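Local coordinates for glutamine amidotransferase type-2 domain-containing protein (Pseudomonas aeruginosa PAO1, PDB 1TE5) that probably acts as a class-II glutamine amidotransferase of the Ntn-hydrolase type, releasing ammonia from glutamine, although its acceptor substrate is not known, at residues A[192-197]-A[248-253]. Sequence-based numbering, arbitrary orientation.
Sequences TRRAPF and GGEVLA
Thr192 and Gly249 bring the two backbones closest, with their CA atoms 7.0 Å apart; the end of strand 188-194 meets a hairpin turn at the margin of another β-sheet, and the two segments share no backbone hydrogen bonds. In this class-II amidotransferase fold of the Ntn-hydrolase clan, 192-194 ends strand 188-194 of one antiparallel sheet, whereas 248-249 form the turn between strands 243-247 and 250-253 of the other. Gly248 and Gly249 both have positive phi, which lets the chain reverse tightly between these two strands. The carbonyl of Gly249 faces Thr192, whose CG2 lies 3.7 Å from Gly249 O. Thr222 OG1, on the neighbouring strand 220-225, is hydrogen-bonded to both Gly249 O and Thr192 OG1 and thus ties the turn to the first sheet through one hydroxyl.

Further out, Arg194 and Glu250 join the two segments by a bidentate, end-on salt bridge. The arginine chain runs extended from CG to NE toward Glu250, while the glutamate bends at chi2 (-69°) to bring its carboxylate round to meet it. NH1 of Arg194 donates to Glu250 OE1 at 3.0 Å and NH2 to OE2 at 2.9 Å, both bonds nearly straight. The two oxygens are met on their syn sides and sit close to the guanidinium plane, but the planes of the two groups are turned 32° apart. Thr192 CG2 lies over the outer part of one face of the Arg194 guanidinium, 3.8 Å from its plane.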
loop_
_atom_site.group_PDB
_atom_site.type_symbol
_atom_site.label_atom_id
_atom_site.label_comp_id
_atom_site.label_asym_id
_atom_site.label_seq_id
_atom_site.Cartn_x
_atom_site.Cartn_y
_atom_site.Cartn_z
ATOM N N THR A 192 20.491 19.470 -0.577
ATOM C CA THR A 192 19.351 20.329 -0.845
ATOM C C THR A 192 19.620 21.112 -2.110
ATOM O O THR A 192 20.700 21.673 -2.276
ATOM C CB THR A 192 19.125 21.329 0.291
ATOM O OG1 THR A 192 19.136 20.645 1.547
ATOM C CG2 THR A 192 17.791 22.038 0.116
ATOM N N ARG A 193 18.636 21.163 -2.995
ATOM C CA ARG A 193 18.769 21.886 -4.247
ATOM C C ARG A 193 17.740 23.002 -4.258
ATOM O O ARG A 193 16.555 22.757 -4.068
ATOM C CB ARG A 193 18.557 20.926 -5.421
ATOM C CG ARG A 193 19.623 19.829 -5.497
ATOM C CD ARG A 193 19.177 18.634 -6.326
ATOM N NE ARG A 193 18.909 18.974 -7.722
ATOM C CZ ARG A 193 17.739 18.777 -8.329
ATOM N NH1 ARG A 193 17.589 19.112 -9.607
ATOM N NH2 ARG A 193 16.712 18.262 -7.661
ATOM N N ARG A 194 18.202 24.237 -4.431
ATOM C CA ARG A 194 17.313 25.392 -4.451
ATOM C C ARG A 194 17.160 25.992 -5.833
ATOM O O ARG A 194 18.140 26.169 -6.543
ATOM C CB ARG A 194 17.839 26.450 -3.491
ATOM C CG ARG A 194 17.848 25.967 -2.076
ATOM C CD ARG A 194 18.762 26.761 -1.181
ATOM N NE ARG A 194 18.813 26.139 0.137
ATOM C CZ ARG A 194 17.786 26.108 0.978
ATOM N NH1 ARG A 194 17.910 25.511 2.154
ATOM N NH2 ARG A 194 16.643 26.700 0.653
ATOM N N ALA A 195 15.928 26.316 -6.206
ATOM C CA ALA A 195 15.656 26.907 -7.509
ATOM C C ALA A 195 16.453 28.197 -7.666
ATOM O O ALA A 195 16.596 28.972 -6.716
ATOM C CB ALA A 195 14.173 27.178 -7.671
ATOM N N PRO A 196 16.997 28.441 -8.869
ATOM C CA PRO A 196 16.884 27.569 -10.040
ATOM C C PRO A 196 17.904 26.427 -10.041
ATOM O O PRO A 196 19.040 26.579 -9.571
ATOM C CB PRO A 196 17.151 28.529 -11.187
ATOM C CG PRO A 196 18.249 29.374 -10.618
ATOM C CD PRO A 196 17.766 29.657 -9.200
ATOM N N PHE A 197 17.472 25.281 -10.550
ATOM C CA PHE A 197 18.330 24.115 -10.661
ATOM C C PHE A 197 17.955 23.340 -11.924
ATOM O O PHE A 197 16.820 23.418 -12.392
ATOM C CB PHE A 197 18.255 23.238 -9.398
ATOM C CG PHE A 197 16.860 22.857 -8.983
ATOM C CD1 PHE A 197 16.098 21.979 -9.746
ATOM C CD2 PHE A 197 16.322 23.345 -7.804
ATOM C CE1 PHE A 197 14.829 21.594 -9.340
ATOM C CE2 PHE A 197 15.047 22.963 -7.387
ATOM C CZ PHE A 197 14.303 22.088 -8.158
ATOM N N GLY A 248 9.142 20.237 3.605
ATOM C CA GLY A 248 9.247 21.225 2.549
ATOM C C GLY A 248 10.672 21.397 2.032
ATOM O O GLY A 248 11.014 22.439 1.472
ATOM N N GLY A 249 11.490 20.360 2.188
ATOM C CA GLY A 249 12.870 20.413 1.740
ATOM C C GLY A 249 13.761 21.223 2.660
ATOM O O GLY A 249 14.958 21.348 2.421
ATOM N N GLU A 250 13.176 21.801 3.701
ATOM C CA GLU A 250 13.933 22.609 4.641
ATOM C C GLU A 250 14.164 21.881 5.940
ATOM O O GLU A 250 13.370 21.030 6.335
ATOM C CB GLU A 250 13.198 23.922 4.936
ATOM C CG GLU A 250 13.094 24.888 3.754
ATOM C CD GLU A 250 14.426 25.511 3.352
ATOM O OE1 GLU A 250 15.477 25.149 3.926
ATOM O OE2 GLU A 250 14.417 26.378 2.454
ATOM N N VAL A 251 15.280 22.181 6.591
ATOM C CA VAL A 251 15.568 21.577 7.883
ATOM C C VAL A 251 14.702 22.330 8.913
ATOM O O VAL A 251 14.690 23.568 8.957
ATOM C CB VAL A 251 17.073 21.702 8.284
ATOM C CG1 VAL A 251 17.371 20.864 9.515
ATOM C CG2 VAL A 251 17.975 21.279 7.136
ATOM N N LEU A 252 13.911 21.568 9.661
ATOM C CA LEU A 252 13.039 22.101 10.702
ATOM C C LEU A 252 13.841 22.121 12.012
ATOM O O LEU A 252 13.882 23.125 12.718
ATOM C CB LEU A 252 11.828 21.181 10.850
ATOM C CG LEU A 252 10.460 21.772 11.165
ATOM C CD1 LEU A 252 10.010 22.640 9.995
ATOM C CD2 LEU A 252 9.470 20.637 11.416
ATOM N N ALA A 253 14.475 20.994 12.323
ATOM C CA ALA A 253 15.292 20.842 13.521
ATOM C C ALA A 253 16.275 19.698 13.302
ATOM O O ALA A 253 16.050 18.837 12.452
ATOM C CB ALA A 253 14.404 20.550 14.727
#